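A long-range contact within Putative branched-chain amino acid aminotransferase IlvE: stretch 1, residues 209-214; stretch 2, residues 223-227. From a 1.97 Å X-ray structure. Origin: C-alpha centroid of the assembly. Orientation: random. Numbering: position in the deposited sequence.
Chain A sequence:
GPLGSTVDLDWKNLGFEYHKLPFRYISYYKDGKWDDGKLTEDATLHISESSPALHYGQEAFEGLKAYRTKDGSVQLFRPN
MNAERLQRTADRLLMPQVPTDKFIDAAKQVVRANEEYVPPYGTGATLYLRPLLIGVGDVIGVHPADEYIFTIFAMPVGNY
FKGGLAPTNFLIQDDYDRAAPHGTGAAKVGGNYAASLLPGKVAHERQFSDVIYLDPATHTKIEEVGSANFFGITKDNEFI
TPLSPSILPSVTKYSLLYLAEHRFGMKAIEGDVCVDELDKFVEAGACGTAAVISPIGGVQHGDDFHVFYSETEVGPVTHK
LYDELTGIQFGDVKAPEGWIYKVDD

Stretch 1 (209-214) SDVIYL
Stretch 2, residues 223-227: EEVGS

The first stretch ends in a strand that runs to Leu-214, the second opens with strand residues 223-225, and the two run antiparallel (176°), their axes 4.8 Å apart at closest approach. The register pairs Val-211 with Gly-226 (CA to CA 5.6 Å), Ile-212 with Val-225 (CA to CA 4.3 Å), Tyr-213 with Glu-224 (CA to CA 5.6 Å) and Leu-214 with Glu-223 (CA to CA 5.0 Å). Together the two stretches bury 376 Å².

Three main-chain hydrogen bonds hold this register. Gly-226 N donates to Val-211 O at 2.9 Å, with an N-H...O angle of 146°. Tyr-213 uses both of its polar main-chain atoms: Tyr-213 N donates to Glu-224 O (2.9 Å, 158°), and Tyr-213 O accepts from Glu-223 N (2.9 Å, 163°). Ile-212 and Val-225 form a non-hydrogen-bonded antiparallel pair, which accords with their short CA separation. Glu-224 O receives a further approach from Ile-212 CA, 3.4 Å away, in a CA-H...O contact with an angle of 137° at the hydrogen.

Phi/psi values are extended through Val-211 (-97/141), Ile-212 (-97/121), Tyr-213 (-91/144) and Leu-214 (-103/171), and again at Glu-224 (-158/168) and Val-225 (-109/96). Glu-223 departs from this pattern at -101/-68, and Gly-226 turns to 60/-123. Ser-209 (-65/-45, chi1 m) has its OG hydrogen-bonded elsewhere in the structure, Ser-227 is at -98/2 with chi1 p, and Val-211 has chi1 147°, between wells, its CA-to-CB bond away.

Ile-212 (chi1 m, chi2 t) and Val-225 (chi1 t) share one face of the sheet, where Ile-212 CG1 packs against Val-225 CG1 at 3.7 Å. Tyr-213 and Glu-224 occupy the other. The Tyr-213 ring (chi1 m, chi2 93°) presents its edge to Gly-226, with Tyr-213 CE1 4.1 Å from Gly-226 CA. Glu-224 adopts chi1 p, chi2 t and chi3 55°; its OE1 is hydrogen-bonded elsewhere.

Asp-210 (-165/180; chi1 -150°, chi2 -25°) points its CA-to-CB bond toward the second stretch. Asp-210 OD1 accepts from Val-211 N at 2.7 Å and 151°, while Asp-210 OD2 lies 3.3 Å from Gly-226 CA. An ideal CB on Gly-226 would sit 2.1 Å from Asp-210 OD2, a clash. The positive phi independently favours glycine.

Glu-223 also directs its CA-to-CB bond toward the first stretch (chi1 m, chi2 -101°, chi3 -65°). Glu-223 CG comes within 3.3 Å of Leu-214 C, while OE1 and OE2 are both satisfied elsewhere. The CA-to-CB bond of Leu-214 (chi1 m, chi2 t) points away from the second stretch.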

# COMPACT_ATOMS: atom_id res chain seq x y z
N SER A 209 -11.15 -20.33 -3.46
CA SER A 209 -9.94 -19.90 -4.16
C SER A 209 -9.53 -18.49 -3.77
O SER A 209 -8.36 -18.22 -3.51
CB SER A 209 -10.17 -19.94 -5.67
OG SER A 209 -10.39 -21.26 -6.11
N ASP A 210 -10.51 -17.59 -3.72
CA ASP A 210 -10.25 -16.20 -3.41
C ASP A 210 -11.57 -15.51 -3.06
O ASP A 210 -12.63 -16.14 -3.06
CB ASP A 210 -9.59 -15.50 -4.60
CG ASP A 210 -8.68 -14.36 -4.19
OD1 ASP A 210 -8.88 -13.79 -3.08
OD2 ASP A 210 -7.77 -14.02 -4.97
N VAL A 211 -11.48 -14.23 -2.75
CA VAL A 211 -12.65 -13.42 -2.45
C VAL A 211 -13.07 -12.64 -3.71
O VAL A 211 -12.22 -12.20 -4.49
CB VAL A 211 -12.36 -12.46 -1.24
CG1 VAL A 211 -13.10 -11.14 -1.36
CG2 VAL A 211 -12.72 -13.14 0.07
N ILE A 212 -14.38 -12.53 -3.94
CA ILE A 212 -14.90 -11.57 -4.91
C ILE A 212 -15.33 -10.33 -4.11
O ILE A 212 -16.15 -10.42 -3.20
CB ILE A 212 -16.09 -12.14 -5.71
CG1 ILE A 212 -15.59 -13.24 -6.66
CG2 ILE A 212 -16.77 -11.07 -6.53
CD1 ILE A 212 -16.73 -13.93 -7.42
N TYR A 213 -14.75 -9.19 -4.45
CA TYR A 213 -15.00 -7.95 -3.72
C TYR A 213 -16.14 -7.20 -4.37
O TYR A 213 -16.28 -7.21 -5.59
CB TYR A 213 -13.75 -7.06 -3.74
CG TYR A 213 -12.57 -7.68 -3.03
CD1 TYR A 213 -11.64 -8.44 -3.72
CD2 TYR A 213 -12.40 -7.51 -1.67
CE1 TYR A 213 -10.57 -9.01 -3.07
CE2 TYR A 213 -11.34 -8.07 -1.01
CZ TYR A 213 -10.43 -8.82 -1.71
OH TYR A 213 -9.37 -9.39 -1.04
N LEU A 214 -16.96 -6.53 -3.56
CA LEU A 214 -18.04 -5.70 -4.09
C LEU A 214 -17.64 -4.24 -4.00
O LEU A 214 -16.61 -3.91 -3.39
CB LEU A 214 -19.35 -5.94 -3.33
CG LEU A 214 -19.78 -7.39 -3.18
CD1 LEU A 214 -21.20 -7.48 -2.65
CD2 LEU A 214 -19.65 -8.11 -4.52
N GLU A 223 -16.94 -5.95 -8.09
CA GLU A 223 -15.77 -5.20 -8.54
C GLU A 223 -14.80 -6.13 -9.24
O GLU A 223 -14.57 -6.03 -10.45
CB GLU A 223 -15.07 -4.56 -7.35
CG GLU A 223 -15.85 -3.45 -6.71
CD GLU A 223 -15.37 -2.09 -7.11
OE1 GLU A 223 -14.22 -1.75 -6.78
OE2 GLU A 223 -16.14 -1.36 -7.76
N GLU A 224 -14.21 -7.03 -8.46
CA GLU A 224 -13.24 -7.97 -9.02
C GLU A 224 -13.05 -9.24 -8.19
O GLU A 224 -13.52 -9.32 -7.04
CB GLU A 224 -11.89 -7.27 -9.29
CG GLU A 224 -11.36 -6.40 -8.15
CD GLU A 224 -10.19 -5.53 -8.60
OE1 GLU A 224 -10.35 -4.77 -9.58
OE2 GLU A 224 -9.11 -5.61 -7.98
N VAL A 225 -12.37 -10.21 -8.79
CA VAL A 225 -12.17 -11.54 -8.23
C VAL A 225 -10.70 -11.66 -7.83
O VAL A 225 -9.84 -11.97 -8.66
CB VAL A 225 -12.49 -12.61 -9.28
CG1 VAL A 225 -12.58 -14.00 -8.65
CG2 VAL A 225 -13.79 -12.26 -10.01
N GLY A 226 -10.42 -11.40 -6.55
CA GLY A 226 -9.05 -11.25 -6.11
C GLY A 226 -8.44 -10.10 -6.87
O GLY A 226 -8.99 -8.99 -6.85
N SER A 227 -7.35 -10.36 -7.58
CA SER A 227 -6.70 -9.32 -8.38
C SER A 227 -7.12 -9.40 -9.85
O SER A 227 -6.64 -8.61 -10.68
CB SER A 227 -5.18 -9.42 -8.26
OG SER A 227 -4.69 -10.61 -8.85